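Local coordinates for putative calcium-regulated periplasmic protein (Bacteroides thetaiotaomicron, PDB 3DB7) that binds calcium ions and is probably a calcium-regulated periplasmic protein of the PepSY-like family, its exact function unknown, at residues D103-L108 with E113-L118. Numbering follows the deposited sequence. Where two conformers were deposited one is given.
Sequences DYEVKL and ELKFDL. With CA (calcium ion), chain D.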
# COMPACT_ATOMS: atom_id res chain seq x y z
N ASP A 103 9.60 -5.26 2.37
CA ASP A 103 8.63 -6.09 1.68
C ASP A 103 8.40 -5.63 0.24
O ASP A 103 8.86 -4.54 -0.15
CB ASP A 103 7.32 -6.21 2.49
CG ASP A 103 6.62 -4.88 2.71
OD1 ASP A 103 6.84 -3.99 1.87
OD2 ASP A 103 5.88 -4.73 3.68
N TYR A 104 7.75 -6.49 -0.54
CA TYR A 104 7.12 -6.14 -1.82
C TYR A 104 5.62 -6.14 -1.65
O TYR A 104 5.07 -7.02 -0.97
CB TYR A 104 7.37 -7.19 -2.89
CG TYR A 104 8.76 -7.40 -3.23
CD1 TYR A 104 9.57 -8.28 -2.51
CD2 TYR A 104 9.29 -6.71 -4.29
CE1 TYR A 104 10.88 -8.49 -2.86
CE2 TYR A 104 10.66 -6.87 -4.66
CZ TYR A 104 11.42 -7.76 -3.91
OH TYR A 104 12.76 -8.02 -4.18
N GLU A 105 4.94 -5.14 -2.23
CA GLU A 105 3.47 -5.12 -2.40
C GLU A 105 3.18 -5.34 -3.88
O GLU A 105 3.93 -4.86 -4.75
CB GLU A 105 2.87 -3.76 -2.06
CG GLU A 105 2.84 -3.36 -0.57
CD GLU A 105 2.26 -1.94 -0.36
OE1 GLU A 105 1.59 -1.40 -1.28
OE2 GLU A 105 2.50 -1.37 0.72
N VAL A 106 2.12 -6.09 -4.16
CA VAL A 106 1.64 -6.29 -5.51
C VAL A 106 0.13 -6.09 -5.56
O VAL A 106 -0.59 -6.65 -4.74
CB VAL A 106 1.98 -7.73 -5.91
CG1 VAL A 106 1.44 -8.04 -7.22
CG2 VAL A 106 3.55 -7.92 -5.85
N LYS A 107 -0.35 -5.26 -6.49
CA LYS A 107 -1.79 -5.02 -6.68
C LYS A 107 -2.21 -5.62 -7.98
O LYS A 107 -1.58 -5.34 -9.03
CB LYS A 107 -2.11 -3.52 -6.69
CG LYS A 107 -3.57 -3.17 -6.83
CD LYS A 107 -4.27 -3.15 -5.49
CE LYS A 107 -5.67 -2.52 -5.58
NZ LYS A 107 -6.54 -2.90 -4.43
N LEU A 108 -3.24 -6.44 -7.96
CA LEU A 108 -3.64 -7.19 -9.14
C LEU A 108 -4.89 -6.54 -9.74
O LEU A 108 -5.63 -5.80 -9.06
CB LEU A 108 -4.00 -8.64 -8.79
CG LEU A 108 -2.89 -9.43 -8.09
CD1 LEU A 108 -3.36 -10.88 -7.77
CD2 LEU A 108 -1.59 -9.39 -8.85
N GLU A 113 -4.54 -7.51 -3.21
CA GLU A 113 -3.22 -6.98 -2.92
C GLU A 113 -2.46 -8.06 -2.12
O GLU A 113 -3.02 -8.64 -1.19
CB GLU A 113 -3.29 -5.72 -2.06
CG GLU A 113 -4.08 -4.60 -2.71
CD GLU A 113 -4.05 -3.28 -1.88
OE1 GLU A 113 -3.24 -3.16 -0.93
OE2 GLU A 113 -4.81 -2.36 -2.24
N LEU A 114 -1.24 -8.34 -2.56
CA LEU A 114 -0.41 -9.34 -1.93
C LEU A 114 0.83 -8.67 -1.41
O LEU A 114 1.30 -7.71 -2.00
CB LEU A 114 0.03 -10.38 -2.99
CG LEU A 114 -1.06 -11.07 -3.81
CD1 LEU A 114 -0.41 -11.91 -4.89
CD2 LEU A 114 -1.99 -11.86 -2.92
N LYS A 115 1.33 -9.14 -0.29
CA LYS A 115 2.62 -8.67 0.24
C LYS A 115 3.51 -9.87 0.44
O LYS A 115 3.07 -10.93 0.89
CB LYS A 115 2.41 -7.93 1.55
CG LYS A 115 1.72 -6.59 1.37
CD LYS A 115 1.45 -5.84 2.70
CE LYS A 115 2.69 -5.48 3.39
NZ LYS A 115 2.40 -4.69 4.70
N PHE A 116 4.78 -9.66 0.15
CA PHE A 116 5.82 -10.70 0.28
C PHE A 116 6.99 -10.09 1.06
O PHE A 116 7.33 -8.90 0.86
CB PHE A 116 6.32 -11.16 -1.08
CG PHE A 116 5.27 -11.72 -1.94
CD1 PHE A 116 4.45 -10.89 -2.70
CD2 PHE A 116 5.10 -13.10 -2.02
CE1 PHE A 116 3.46 -11.44 -3.51
CE2 PHE A 116 4.14 -13.64 -2.85
CZ PHE A 116 3.32 -12.82 -3.58
N ASP A 117 7.67 -10.89 1.86
CA ASP A 117 8.94 -10.43 2.42
C ASP A 117 10.00 -10.47 1.32
O ASP A 117 9.75 -10.82 0.16
CB ASP A 117 9.30 -11.20 3.72
CG ASP A 117 9.72 -12.65 3.48
OD1 ASP A 117 9.98 -13.03 2.32
OD2 ASP A 117 9.75 -13.42 4.49
N LEU A 118 11.20 -10.04 1.69
CA LEU A 118 12.26 -9.89 0.69
C LEU A 118 12.81 -11.23 0.23
O LEU A 118 13.60 -11.29 -0.75
CB LEU A 118 13.36 -8.91 1.17
CG LEU A 118 12.93 -7.44 1.29
CD1 LEU A 118 14.15 -6.51 1.55
CD2 LEU A 118 12.17 -6.97 0.09
CA CA D . 3.91 -0.78 2.43
O HOH W 1 4.93 -4.66 5.94
O HOH W 2 5.67 -1.84 3.17
O HOH W 3 14.39 -9.33 -2.44
O HOH W 4 4.05 -2.91 3.50
O HOH W 5 5.15 -0.34 4.35
O HOH W 6 5.23 1.04 2.94
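The Tyr104 ring turns its edge to the Asp117 carbonyl O, which lies in the ring plane 3.7 Å from CD1, while Leu118 reaches the same ring obliquely, its CD2 methyl 3.6 Å from CE1. Also in plane at the edge, a water 2.7 Å from Tyr104 OH donates to Leu118 O, joining the hydroxyl to the other strand's end. Phe116 likewise presents an edge to the carbonyl of Tyr104, and Val106 CG2 meets its ring at a slant. These rings belong to an antiparallel beta hairpin, strands 103-108 and 113-117, in the PepSY-like sheet. Two hydrogen-bonded pairs, Tyr104 with Phe116 and Val106 with Leu114, each close two N-H to O=C bonds of 2.8 to 2.9 Å between their backbone N and O atoms. Tyr104, Val106, Leu114 and Phe116 occupy one face; helix 79-88 covers much of it through Ile81, which suits branched and aromatic side chains.

Glu105, Lys107, Glu113 and Lys115 carry the charges of the other face. Lys107 bends at chi2 (86°), bringing NZ to 2.8 Å from Glu113 OE2 in a salt bridge that uses the anti lone pair of OE2; Arg111 O also accepts from this ammonium. Glu105 and Lys115 run side by side through their CG atoms. Beyond that, Glu105, in one of its two conformers, gives OE2 to calcium at 2.3 Å, a hard ligand for a hard ion; Glu105 of the second subunit binds the same ion. Of four coordinating waters, one can donate to Asp103 OD1. Asp103 OD2 and Lys115 NZ form a long salt bridge (3.6 Å), with Lys115 CE nearer to OD2; another water supplements it, donating to OD2 and accepting from NZ.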